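Local coordinates for protein putative D-tyrosyl-tRNA(Tyr) deacylase 2 (Leishmania major, PDB 1TC5) that probably hydrolyses D-tyrosyl-tRNA(Tyr) to D-tyrosine and free tRNA as a homodimeric deacylase, a possible defence against the toxicity of D-tyrosine, at residues 21-26 with 176-181; 30-35 with 168-173; 98-103 with 114-119; 9-14 with 40-45. All blocks are in the same frame, centred on the assembly; numbering follows the deposited sequence. Where two conformers were deposited one is given.

Contacts 4 and 3 are neighbours, their centres 8 Å apart, and come in series along the chain: the pairing of 9-14 with 40-45 closes before 98-103 and 114-119 meet. Contact 4 lies in the mixed five-stranded sheet and contact 3 at its border, where Q99 N bonds I42 O. Contacts 1 and 2, also 8 Å apart, share the antiparallel three-stranded sheet; contact 2 packs that sheet against strand 169-171 of the mixed sheet and, along the chain, falls within the span between the segments of contact 1. About 18 Å separates the centres of contacts 1 and 4, yet L180 touches Y41. Contacts 1, 3 and 4 reach the second subunit, so both sheets take part in forming the homodimer.

Contact 1: 21-26 with 176-181; sequences GHLLVN and NRQGLR
H22 and R181 face each other as an antiparallel hydrogen-bonded pair, H22 N giving to R181 O at 2.8 Å and R181 N to H22 O at 2.9 Å. From the CB of H22 the side chain starts over the CB of R181. CG lies beside the backbone N (chi1 -44°), and the turn of the ring (chi2 -81°) directs CD2 to R181 CB, 3.5 Å away. One ring face receives R181 NH1, placed toward the rim, with the guanidinium plane turned 40° from the ring; R181 also makes a cation-pi contact with Y31. The far end of the ring packs beside R33 of strand 31-34. This ladder joins strand 20-24, the middle of a three-stranded antiparallel sheet, to strand 180-184, and L180 and R181 carry the pairing on to a strand of the second subunit. Beyond the non-hydrogen-bonded pair L23 and L180, L24 N bonds G179 O at 2.8 Å. L24 CD2 lies obliquely to the R177 guanidinium, 3.8 Å from both NH1 and NH2; that NH1 bonds E185 O of the second subunit. Where the strands part, Q178 sits at the centre of an inverse gamma turn. A water lies between its OE1 and L24 O, though a very short approach makes the bond to L24 O doubtful.

Contact 2: 30-35 with 168-173; sequences KYVRAG and RVISGT
V32 and I170 meet in an apolar contact between two sheets, joining strand 31-34, an outer strand of the three-stranded antiparallel sheet, to strand 169-171, which is outermost in the mixed five-stranded one. No hydrogen bond links the segments. The axes stay 7.8 Å apart at closest, too far for backbone pairing, and run 148° apart in direction; side chains fill the distance. CG2 of V32 and CG2 of I170 touch at 3.3 Å, tighter than usual van der Waals contact, as the two side chains slide past each other in opposite directions. I170 CG2 stands anti to the backbone N, while CG1, anti to the carbonyl carbon (chi1 -51°), turns to the other part of the strand. There it rests 3.5 Å from R33 O and 4.2 Å from A34 CB. R168 adds a polar flank. The bend at chi3 (-90°) turns its NE toward R33 O, 3.9 Å away. NH2 lies 3.8 Å from G35 N, which approaches the guanidinium edge near its plane. D93 OD2 ties the two together, taking a salt bridge from R168 NE and a hydrogen bond from G35 N. Strand 169-171 is thus an edge strand with alternating sides, I170 facing the three-stranded sheet and V169 and S171 facing helix 119-136, in a layered sheet-sheet-helix arrangement.

Contact 3: 98-103 with 114-119; sequences PQASLG and HQLVAK
L116 reaches across to A100 and G103 and is, with G103, the residue most buried by this contact. Its CG stands anti to the carbonyl carbon (chi1 -80°), which brings it to 3.2 Å from A100 O. The branch point and both methyls gather in front of that oxygen, CD1 and CD2 scarcely farther off. The CD2 branch continues to A100 CB, a methyl-to-methyl contact of 3.7 Å, whereas CD1 comes down on the backbone of G103, 3.5 Å from its carbonyl carbon. Glycine presents bare backbone here, on the side from which the leucine arrives. The same A100 O accepts the backbone N of G103, closing the 3-10 turn of 100-103, so the leucine packs on an oxygen that already has a polar partner.

G103 O is held from the other segment. Q115, extended beyond CG, brings NE2 to it at 3.0 Å, with an N-H...O angle of 154°; the oxygen lies in the plane of the Q115 amide, while the donor is tilted 21° from the carbonyl plane of G103. A water lies 2.7 Å from G103 O and accepts from Q115 N, a probable second, bridged link between the same two residues.

The contact draws together the two ends of the excursion that carries the short hairpin 105-107/110-112. On one side, 98-103 follows strand 93-98, its S101 OG bonded to T189 O of the second subunit; on the other, 114-119 bonds through Q115 and V117 to the backbones of S46 and F44, then enters helix 119-136 with A118 at its N-cap.

Contact 4: 9-14 with 40-45; sequences MTIRVM and VYIAFL
T10, R12 and M14 form antiparallel hydrogen-bonded pairs with L45, A43 and Y41, each pair exchanging two backbone bonds, while the strand directions differ by 159°. This ladder joins strands 10-18 and 37-45 within the mixed five-stranded sheet of the deacylase fold, with 190-193 beyond the first and 93-98 beyond the second. Its end at T10 is less regular: T10 N reaches L45 O at 3.1 Å with an N-H...O angle of 138°, from well above the carbonyl plane.

The non-hydrogen-bonded pairs I11/F44 and V13/I42 turn their side chains to the face packed by helices 55-67 and 119-136. I11 lies alongside F44, pointing the same way, and its CG1 meets the ring at the edge, 3.8 Å from F44 CD1. CG2 of I11 instead touches CD1 of I42 at 4.0 Å. V13 CG1 continues the apolar row, 3.9 Å from I42 CG1 and 4.1 Å from V40 CG1.

The opposite face carries R12, L45, M14 and Y41 and reaches the second subunit. In the M14 conformer described, one of two, M14 and Y41 lie side by side in a Met-aromatic contact with the sulfur oblique to the ring; the tyrosine OH bonds Q16 OE1 of the second subunit. The R12 chain bends at chi3 (-64°), directing NE to its salt bridge with D193, and NH1 bonds L102 O. Over the centre of one face of this guanidinium sits L45 CD1, 3.8 Å from R12 CZ.

Contact 1: 21-26 with 176-181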
loop_
_atom_site.group_PDB
_atom_site.type_symbol
_atom_site.label_atom_id
_atom_site.label_comp_id
_atom_site.label_asym_id
_atom_site.label_seq_id
_atom_site.Cartn_x
_atom_site.Cartn_y
_atom_site.Cartn_z
ATOM N N GLY A 21 11.317 4.045 -5.679
ATOM C CA GLY A 21 10.802 4.719 -4.498
ATOM C C GLY A 21 11.671 5.858 -3.993
ATOM O O GLY A 21 12.893 5.835 -4.128
ATOM N N HIS A 22 11.000 6.859 -3.430
ATOM C CA HIS A 22 11.596 7.975 -2.692
ATOM C C HIS A 22 10.903 8.090 -1.330
ATOM O O HIS A 22 9.681 8.241 -1.258
ATOM C CB HIS A 22 11.442 9.322 -3.434
ATOM C CG HIS A 22 11.738 9.240 -4.888
ATOM N ND1 HIS A 22 13.023 9.261 -5.389
ATOM C CD2 HIS A 22 10.916 9.120 -5.961
ATOM C CE1 HIS A 22 12.977 9.148 -6.707
ATOM N NE2 HIS A 22 11.713 9.066 -7.079
ATOM N N LEU A 23 11.688 8.038 -0.260
ATOM C CA LEU A 23 11.163 8.096 1.091
ATOM C C LEU A 23 11.791 9.273 1.857
ATOM O O LEU A 23 12.987 9.399 1.943
ATOM C CB LEU A 23 11.395 6.753 1.817
ATOM C CG LEU A 23 10.846 6.636 3.248
ATOM C CD1 LEU A 23 9.357 6.768 3.267
ATOM C CD2 LEU A 23 11.272 5.316 3.907
ATOM N N LEU A 24 10.939 10.118 2.415
ATOM C CA LEU A 24 11.336 11.262 3.207
ATOM C C LEU A 24 11.824 10.799 4.578
ATOM O O LEU A 24 11.115 10.084 5.304
ATOM C CB LEU A 24 10.148 12.197 3.367
ATOM C CG LEU A 24 10.363 13.539 4.058
ATOM C CD1 LEU A 24 11.105 14.518 3.139
ATOM C CD2 LEU A 24 9.030 14.097 4.471
ATOM N N VAL A 25 13.041 11.218 4.936
ATOM C CA VAL A 25 13.686 10.737 6.161
ATOM C C VAL A 25 13.907 11.792 7.255
ATOM O O VAL A 25 14.209 11.421 8.377
ATOM C CB VAL A 25 15.033 10.047 5.857
ATOM C CG1 VAL A 25 14.785 8.772 5.039
ATOM C CG2 VAL A 25 15.994 10.999 5.145
ATOM N N ASN A 26 13.768 13.081 6.944
ATOM C CA ASN A 26 13.980 14.147 7.946
ATOM C C ASN A 26 12.748 15.037 8.238
ATOM O O ASN A 26 12.863 16.111 8.813
ATOM C CB ASN A 26 15.201 15.019 7.581
ATOM C CG ASN A 26 14.961 15.904 6.371
ATOM O OD1 ASN A 26 13.958 15.777 5.703
ATOM N ND2 ASN A 26 15.905 16.801 6.081
ATOM N N ASN A 176 8.937 9.265 12.326
ATOM C CA ASN A 176 8.795 10.383 11.391
ATOM C C ASN A 176 7.565 10.213 10.501
ATOM O O ASN A 176 6.968 9.145 10.423
ATOM C CB ASN A 176 10.061 10.582 10.507
ATOM C CG ASN A 176 11.134 11.430 11.182
ATOM O OD1 ASN A 176 11.129 11.599 12.401
ATOM N ND2 ASN A 176 12.075 11.955 10.388
ATOM N N ARG A 177 7.190 11.305 9.843
ATOM C CA ARG A 177 6.177 11.300 8.790
ATOM C C ARG A 177 6.812 10.709 7.534
ATOM O O ARG A 177 7.848 11.178 7.091
ATOM C CB ARG A 177 5.696 12.730 8.531
ATOM C CG ARG A 177 4.680 12.890 7.401
ATOM C CD ARG A 177 4.005 14.269 7.378
ATOM N NE ARG A 177 4.980 15.340 7.154
ATOM C CZ ARG A 177 5.607 15.591 5.996
ATOM N NH1 ARG A 177 5.351 14.888 4.897
ATOM N NH2 ARG A 177 6.486 16.576 5.929
ATOM N N GLN A 178 6.175 9.689 6.974
ATOM C CA GLN A 178 6.766 8.874 5.900
ATOM C C GLN A 178 6.314 9.387 4.515
ATOM O O GLN A 178 5.588 8.705 3.748
ATOM C CB GLN A 178 6.397 7.402 6.105
ATOM C CG GLN A 178 6.709 6.838 7.499
ATOM C CD GLN A 178 8.193 6.846 7.815
ATOM O OE1 GLN A 178 9.030 6.480 6.970
ATOM N NE2 GLN A 178 8.529 7.291 9.019
ATOM N N GLY A 179 6.735 10.612 4.204
ATOM C CA GLY A 179 6.533 11.161 2.876
ATOM C C GLY A 179 7.073 10.203 1.816
ATOM O O GLY A 179 8.172 9.680 1.939
ATOM N N LEU A 180 6.302 9.995 0.761
ATOM C CA LEU A 180 6.555 8.913 -0.181
ATOM C C LEU A 180 6.266 9.308 -1.628
ATOM O O LEU A 180 5.246 9.937 -1.920
ATOM C CB LEU A 180 5.678 7.701 0.184
ATOM C CG LEU A 180 5.822 6.460 -0.708
ATOM C CD1 LEU A 180 7.215 5.836 -0.592
ATOM C CD2 LEU A 180 4.748 5.436 -0.369
ATOM N N ARG A 181 7.169 8.919 -2.526
ATOM C CA ARG A 181 6.857 8.822 -3.944
ATOM C C ARG A 181 7.165 7.391 -4.381
ATOM O O ARG A 181 8.259 6.879 -4.144
ATOM C CB ARG A 181 7.666 9.843 -4.760
ATOM C CG ARG A 181 7.564 11.294 -4.249
ATOM C CD ARG A 181 8.191 12.347 -5.179
ATOM N NE ARG A 181 8.979 13.352 -4.449
ATOM C CZ ARG A 181 10.258 13.666 -4.690
ATOM N NH1 ARG A 181 10.957 13.070 -5.656
ATOM N NH2 ARG A 181 10.849 14.599 -3.957
HETATM O O HOH W 1 11.286 8.210 7.002
#

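Contact 2: 30-35 with 168-173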
loop_
_atom_site.group_PDB
_atom_site.type_symbol
_atom_site.label_atom_id
_atom_site.label_comp_id
_atom_site.label_asym_id
_atom_site.label_seq_id
_atom_site.Cartn_x
_atom_site.Cartn_y
_atom_site.Cartn_z
ATOM N N LYS A 30 14.537 15.873 2.635
ATOM C CA LYS A 30 15.572 14.912 2.288
ATOM C C LYS A 30 14.887 13.551 2.002
ATOM O O LYS A 30 14.228 12.981 2.867
ATOM C CB LYS A 30 16.631 14.822 3.401
ATOM C CG LYS A 30 17.851 13.961 3.036
ATOM C CD LYS A 30 18.879 13.921 4.193
ATOM C CE LYS A 30 20.229 13.307 3.785
ATOM N NZ LYS A 30 20.201 11.819 3.717
ATOM N N TYR A 31 15.031 13.078 0.766
ATOM C CA TYR A 31 14.528 11.785 0.340
ATOM C C TYR A 31 15.670 10.834 0.047
ATOM O O TYR A 31 16.670 11.220 -0.556
ATOM C CB TYR A 31 13.683 11.931 -0.915
ATOM C CG TYR A 31 12.417 12.710 -0.709
ATOM C CD1 TYR A 31 12.418 14.107 -0.762
ATOM C CD2 TYR A 31 11.207 12.052 -0.486
ATOM C CE1 TYR A 31 11.246 14.837 -0.571
ATOM C CE2 TYR A 31 10.035 12.761 -0.296
ATOM C CZ TYR A 31 10.061 14.164 -0.337
ATOM O OH TYR A 31 8.892 14.864 -0.154
ATOM N N VAL A 32 15.495 9.581 0.469
ATOM C CA VAL A 32 16.394 8.491 0.104
ATOM C C VAL A 32 15.690 7.600 -0.929
ATOM O O VAL A 32 14.440 7.447 -0.929
ATOM C CB VAL A 32 16.831 7.676 1.338
ATOM C CG1 VAL A 32 17.617 8.548 2.274
ATOM C CG2 VAL A 32 15.633 7.089 2.094
ATOM N N ARG A 33 16.493 7.004 -1.799
ATOM C CA ARG A 33 15.982 6.354 -2.979
ATOM C C ARG A 33 16.214 4.857 -2.997
ATOM O O ARG A 33 17.248 4.349 -2.507
ATOM C CB ARG A 33 16.643 6.977 -4.198
ATOM C CG ARG A 33 16.261 8.434 -4.399
ATOM C CD ARG A 33 16.612 8.915 -5.782
ATOM N NE ARG A 33 15.831 8.179 -6.774
ATOM C CZ ARG A 33 15.920 8.336 -8.084
ATOM N NH1 ARG A 33 16.760 9.221 -8.599
ATOM N NH2 ARG A 33 15.148 7.617 -8.881
ATOM N N ALA A 34 15.247 4.166 -3.593
ATOM C CA ALA A 34 15.399 2.771 -3.980
ATOM C C ALA A 34 14.969 2.547 -5.424
ATOM O O ALA A 34 14.090 3.243 -5.945
ATOM C CB ALA A 34 14.574 1.871 -3.052
ATOM N N GLY A 35 15.591 1.553 -6.063
ATOM C CA GLY A 35 15.150 1.098 -7.372
ATOM C C GLY A 35 14.228 -0.103 -7.269
ATOM O O GLY A 35 13.442 -0.232 -6.325
ATOM N N ARG A 168 20.011 -2.653 -2.142
ATOM C CA ARG A 168 19.795 -1.703 -1.042
ATOM C C ARG A 168 18.794 -2.211 -0.041
ATOM O O ARG A 168 17.916 -3.000 -0.373
ATOM C CB ARG A 168 19.364 -0.339 -1.575
ATOM C CG ARG A 168 20.468 0.296 -2.375
ATOM C CD ARG A 168 20.202 1.693 -2.835
ATOM N NE ARG A 168 19.561 1.647 -4.126
ATOM C CZ ARG A 168 20.121 1.931 -5.290
ATOM N NH1 ARG A 168 21.360 2.407 -5.410
ATOM N NH2 ARG A 168 19.389 1.753 -6.371
ATOM N N VAL A 169 18.963 -1.789 1.206
ATOM C CA VAL A 169 17.944 -1.955 2.234
ATOM C C VAL A 169 17.771 -0.548 2.832
ATOM O O VAL A 169 18.566 -0.108 3.679
ATOM C CB VAL A 169 18.357 -3.001 3.311
ATOM C CG1 VAL A 169 17.341 -3.037 4.428
ATOM C CG2 VAL A 169 18.524 -4.368 2.708
ATOM N N ILE A 170 16.760 0.152 2.316
ATOM C CA ILE A 170 16.419 1.497 2.718
ATOM C C ILE A 170 15.292 1.385 3.716
ATOM O O ILE A 170 14.410 0.567 3.542
ATOM C CB ILE A 170 15.966 2.361 1.503
ATOM C CG1 ILE A 170 16.976 2.296 0.351
ATOM C CG2 ILE A 170 15.736 3.795 1.940
ATOM C CD1 ILE A 170 18.433 2.669 0.723
ATOM N N SER A 171 15.344 2.197 4.767
ATOM C CA SER A 171 14.332 2.168 5.814
ATOM C C SER A 171 13.989 3.571 6.326
ATOM O O SER A 171 14.849 4.459 6.440
ATOM C CB SER A 171 14.790 1.252 6.960
ATOM O OG SER A 171 16.091 1.597 7.394
ATOM N N GLY A 172 12.712 3.758 6.640
ATOM C CA GLY A 172 12.228 5.001 7.193
ATOM C C GLY A 172 12.769 5.288 8.571
ATOM O O GLY A 172 13.221 4.400 9.291
ATOM N N THR A 173 12.776 6.565 8.914
ATOM C CA THR A 173 13.141 7.014 10.254
ATOM C C THR A 173 11.932 6.761 11.126
ATOM O O THR A 173 10.847 7.294 10.839
ATOM C CB THR A 173 13.488 8.515 10.177
ATOM O OG1 THR A 173 14.593 8.694 9.270
ATOM C CG2 THR A 173 14.000 9.064 11.525
#

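Contact 3: 98-103 with 114-119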
loop_
_atom_site.group_PDB
_atom_site.type_symbol
_atom_site.label_atom_id
_atom_site.label_comp_id
_atom_site.label_asym_id
_atom_site.label_seq_id
_atom_site.Cartn_x
_atom_site.Cartn_y
_atom_site.Cartn_z
ATOM N N PRO A 98 7.834 2.054 8.286
ATOM C CA PRO A 98 7.051 1.740 9.475
ATOM C C PRO A 98 5.645 2.299 9.278
ATOM O O PRO A 98 5.493 3.479 8.950
ATOM C CB PRO A 98 7.802 2.461 10.607
ATOM C CG PRO A 98 8.543 3.594 9.950
ATOM C CD PRO A 98 8.809 3.141 8.535
ATOM N N GLN A 99 4.643 1.433 9.424
ATOM C CA GLN A 99 3.243 1.809 9.272
ATOM C C GLN A 99 2.425 1.102 10.334
ATOM O O GLN A 99 1.722 0.157 10.036
ATOM C CB GLN A 99 2.759 1.419 7.878
ATOM C CG GLN A 99 3.366 2.257 6.776
ATOM C CD GLN A 99 2.711 3.618 6.683
ATOM O OE1 GLN A 99 1.618 3.729 6.117
ATOM N NE2 GLN A 99 3.350 4.652 7.272
ATOM N N ALA A 100 2.517 1.608 11.563
ATOM C CA ALA A 100 1.907 1.005 12.733
ATOM C C ALA A 100 0.383 1.012 12.608
ATOM O O ALA A 100 -0.290 0.148 13.172
ATOM C CB ALA A 100 2.351 1.754 13.984
ATOM N N SER A 101 -0.128 1.960 11.822
ATOM C CA SER A 101 -1.570 2.143 11.604
ATOM C C SER A 101 -2.268 0.958 10.919
ATOM O O SER A 101 -3.501 0.885 10.919
ATOM C CB SER A 101 -1.789 3.400 10.775
ATOM O OG SER A 101 -0.959 3.411 9.616
ATOM N N LEU A 102 -1.484 0.040 10.350
ATOM C CA LEU A 102 -1.968 -1.260 9.822
ATOM C C LEU A 102 -2.710 -2.120 10.862
ATOM O O LEU A 102 -3.494 -3.016 10.491
ATOM C CB LEU A 102 -0.783 -2.100 9.293
ATOM C CG LEU A 102 -0.106 -1.637 7.994
ATOM C CD1 LEU A 102 1.214 -2.390 7.765
ATOM C CD2 LEU A 102 -1.059 -1.796 6.793
ATOM N N GLY A 103 -2.445 -1.851 12.150
ATOM C CA GLY A 103 -3.133 -2.515 13.252
ATOM C C GLY A 103 -4.416 -1.839 13.690
ATOM O O GLY A 103 -5.122 -2.382 14.530
ATOM N N HIS A 114 -5.631 -0.133 19.627
ATOM C CA HIS A 114 -5.337 -0.918 20.831
ATOM C C HIS A 114 -4.420 -2.136 20.569
ATOM O O HIS A 114 -3.734 -2.595 21.480
ATOM C CB HIS A 114 -6.650 -1.338 21.506
ATOM C CG HIS A 114 -7.559 -0.174 21.865
ATOM N ND1 HIS A 114 -7.094 0.999 22.433
ATOM C CD2 HIS A 114 -8.906 -0.020 21.755
ATOM C CE1 HIS A 114 -8.109 1.821 22.649
ATOM N NE2 HIS A 114 -9.222 1.226 22.251
ATOM N N GLN A 115 -4.391 -2.641 19.335
ATOM C CA GLN A 115 -3.540 -3.782 18.948
ATOM C C GLN A 115 -2.068 -3.372 18.714
ATOM O O GLN A 115 -1.217 -4.244 18.526
ATOM C CB GLN A 115 -4.015 -4.432 17.623
ATOM C CG GLN A 115 -5.164 -5.435 17.644
ATOM C CD GLN A 115 -5.386 -6.106 16.242
ATOM O OE1 GLN A 115 -5.582 -7.324 16.183
ATOM N NE2 GLN A 115 -5.335 -5.311 15.126
ATOM N N LEU A 116 -1.771 -2.071 18.644
ATOM C CA LEU A 116 -0.415 -1.615 18.345
ATOM C C LEU A 116 0.473 -1.756 19.585
ATOM O O LEU A 116 0.085 -1.372 20.698
ATOM C CB LEU A 116 -0.397 -0.161 17.843
ATOM C CG LEU A 116 -0.746 0.100 16.374
ATOM C CD1 LEU A 116 -2.096 -0.524 16.021
ATOM C CD2 LEU A 116 -0.745 1.605 16.052
ATOM N N VAL A 117 1.658 -2.321 19.407
ATOM C CA VAL A 117 2.655 -2.369 20.490
ATOM C C VAL A 117 2.997 -0.950 20.889
ATOM O O VAL A 117 2.857 -0.022 20.089
ATOM C CB VAL A 117 4.013 -3.105 20.083
ATOM C CG1 VAL A 117 3.807 -4.574 19.825
ATOM C CG2 VAL A 117 4.699 -2.429 18.903
ATOM N N ALA A 118 3.434 -0.786 22.131
ATOM C CA ALA A 118 3.921 0.489 22.647
ATOM C C ALA A 118 5.052 1.047 21.771
ATOM O O ALA A 118 5.703 0.309 21.017
ATOM C CB ALA A 118 4.393 0.299 24.068
ATOM N N LYS A 119 5.249 2.356 21.865
ATOM C CA LYS A 119 6.178 3.080 21.033
ATOM C C LYS A 119 7.602 2.534 21.124
ATOM O O LYS A 119 8.234 2.286 20.116
ATOM C CB LYS A 119 6.154 4.561 21.428
ATOM C CG LYS A 119 6.875 5.506 20.482
ATOM C CD LYS A 119 6.722 6.960 20.964
ATOM C CE LYS A 119 7.039 7.980 19.848
ATOM N NZ LYS A 119 8.095 8.991 20.250
HETATM O O HOH W 2 -6.098 -2.065 17.071
#

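Contact 4: 9-14 with 40-45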
loop_
_atom_site.group_PDB
_atom_site.type_symbol
_atom_site.label_atom_id
_atom_site.label_comp_id
_atom_site.label_asym_id
_atom_site.label_seq_id
_atom_site.Cartn_x
_atom_site.Cartn_y
_atom_site.Cartn_z
ATOM N N MET A 9 2.333 -12.332 19.600
ATOM C CA MET A 9 2.498 -11.091 18.843
ATOM C C MET A 9 2.587 -11.307 17.312
ATOM O O MET A 9 3.313 -12.196 16.836
ATOM C CB MET A 9 3.756 -10.361 19.322
ATOM C CG MET A 9 3.578 -9.602 20.649
ATOM S SD MET A 9 4.808 -8.258 20.861
ATOM C CE MET A 9 4.440 -7.694 22.599
ATOM N N THR A 10 1.871 -10.463 16.561
ATOM C CA THR A 10 1.834 -10.523 15.106
ATOM C C THR A 10 2.715 -9.434 14.458
ATOM O O THR A 10 2.683 -8.277 14.841
ATOM C CB THR A 10 0.361 -10.402 14.622
ATOM O OG1 THR A 10 -0.425 -11.477 15.169
ATOM C CG2 THR A 10 0.242 -10.591 13.123
ATOM N N ILE A 11 3.521 -9.830 13.491
ATOM C CA ILE A 11 4.192 -8.891 12.596
ATOM C C ILE A 11 3.332 -8.840 11.341
ATOM O O ILE A 11 3.232 -9.843 10.634
ATOM C CB ILE A 11 5.623 -9.382 12.249
ATOM C CG1 ILE A 11 6.511 -9.412 13.498
ATOM C CG2 ILE A 11 6.259 -8.498 11.176
ATOM C CD1 ILE A 11 7.622 -10.424 13.411
ATOM N N ARG A 12 2.694 -7.696 11.086
ATOM C CA ARG A 12 1.891 -7.484 9.877
ATOM C C ARG A 12 2.710 -6.748 8.843
ATOM O O ARG A 12 3.264 -5.690 9.133
ATOM C CB ARG A 12 0.657 -6.641 10.208
ATOM C CG ARG A 12 -0.189 -6.240 8.986
ATOM C CD ARG A 12 -1.604 -5.873 9.343
ATOM N NE ARG A 12 -2.294 -7.041 9.888
ATOM C CZ ARG A 12 -3.402 -6.993 10.624
ATOM N NH1 ARG A 12 -3.998 -5.854 10.886
ATOM N NH2 ARG A 12 -3.926 -8.106 11.084
ATOM N N VAL A 13 2.807 -7.308 7.644
ATOM C CA VAL A 13 3.445 -6.582 6.544
ATOM C C VAL A 13 2.554 -6.468 5.310
ATOM O O VAL A 13 1.863 -7.397 4.955
ATOM C CB VAL A 13 4.827 -7.187 6.127
ATOM C CG1 VAL A 13 5.845 -7.029 7.244
ATOM C CG2 VAL A 13 4.711 -8.630 5.693
ATOM N N MET A 14 2.613 -5.314 4.659
ATOM C CA MET A 14 2.042 -5.121 3.336
ATOM C C MET A 14 3.220 -4.972 2.362
ATOM O O MET A 14 4.099 -4.139 2.570
ATOM C CB MET A 14 1.135 -3.880 3.300
ATOM C CG MET A 14 0.478 -3.617 1.950
ATOM S SD MET A 14 -0.605 -2.148 1.879
ATOM C CE MET A 14 0.300 -1.119 0.733
ATOM N N VAL A 40 8.037 -2.517 1.662
ATOM C CA VAL A 40 7.490 -3.220 2.813
ATOM C C VAL A 40 6.938 -2.178 3.767
ATOM O O VAL A 40 7.691 -1.308 4.201
ATOM C CB VAL A 40 8.623 -3.996 3.544
ATOM C CG1 VAL A 40 8.122 -4.709 4.789
ATOM C CG2 VAL A 40 9.314 -4.984 2.602
ATOM N N TYR A 41 5.645 -2.251 4.069
ATOM C CA TYR A 41 5.038 -1.557 5.200
ATOM C C TYR A 41 4.932 -2.520 6.396
ATOM O O TYR A 41 4.447 -3.624 6.252
ATOM C CB TYR A 41 3.631 -1.077 4.851
ATOM C CG TYR A 41 3.453 0.007 3.806
ATOM C CD1 TYR A 41 4.519 0.654 3.225
ATOM C CD2 TYR A 41 2.163 0.390 3.400
ATOM C CE1 TYR A 41 4.322 1.655 2.251
ATOM C CE2 TYR A 41 1.958 1.375 2.452
ATOM C CZ TYR A 41 3.043 2.017 1.876
ATOM O OH TYR A 41 2.857 3.005 0.920
ATOM N N ILE A 42 5.349 -2.093 7.588
ATOM C CA ILE A 42 5.407 -2.997 8.717
ATOM C C ILE A 42 4.788 -2.424 10.006
ATOM O O ILE A 42 4.987 -1.267 10.366
ATOM C CB ILE A 42 6.898 -3.446 8.950
ATOM C CG1 ILE A 42 7.007 -4.531 10.020
ATOM C CG2 ILE A 42 7.814 -2.255 9.252
ATOM C CD1 ILE A 42 8.330 -5.305 9.892
ATOM N N ALA A 43 4.076 -3.288 10.707
ATOM C CA ALA A 43 3.468 -2.975 11.991
ATOM C C ALA A 43 3.664 -4.163 12.896
ATOM O O ALA A 43 3.638 -5.306 12.440
ATOM C CB ALA A 43 2.003 -2.738 11.830
ATOM N N PHE A 44 3.842 -3.866 14.177
ATOM C CA PHE A 44 4.047 -4.841 15.207
ATOM C C PHE A 44 2.858 -4.761 16.144
ATOM O O PHE A 44 2.633 -3.743 16.786
ATOM C CB PHE A 44 5.385 -4.598 15.954
ATOM C CG PHE A 44 6.583 -4.632 15.050
ATOM C CD1 PHE A 44 7.118 -5.833 14.636
ATOM C CD2 PHE A 44 7.172 -3.467 14.615
ATOM C CE1 PHE A 44 8.205 -5.876 13.788
ATOM C CE2 PHE A 44 8.258 -3.507 13.751
ATOM C CZ PHE A 44 8.766 -4.710 13.336
ATOM N N LEU A 45 2.135 -5.881 16.232
ATOM C CA LEU A 45 0.827 -5.958 16.861
ATOM C C LEU A 45 0.844 -6.919 18.035
ATOM O O LEU A 45 1.692 -7.811 18.090
ATOM C CB LEU A 45 -0.206 -6.427 15.842
ATOM C CG LEU A 45 -0.145 -5.626 14.527
ATOM C CD1 LEU A 45 -1.289 -6.056 13.601
ATOM C CD2 LEU A 45 -0.153 -4.106 14.772
#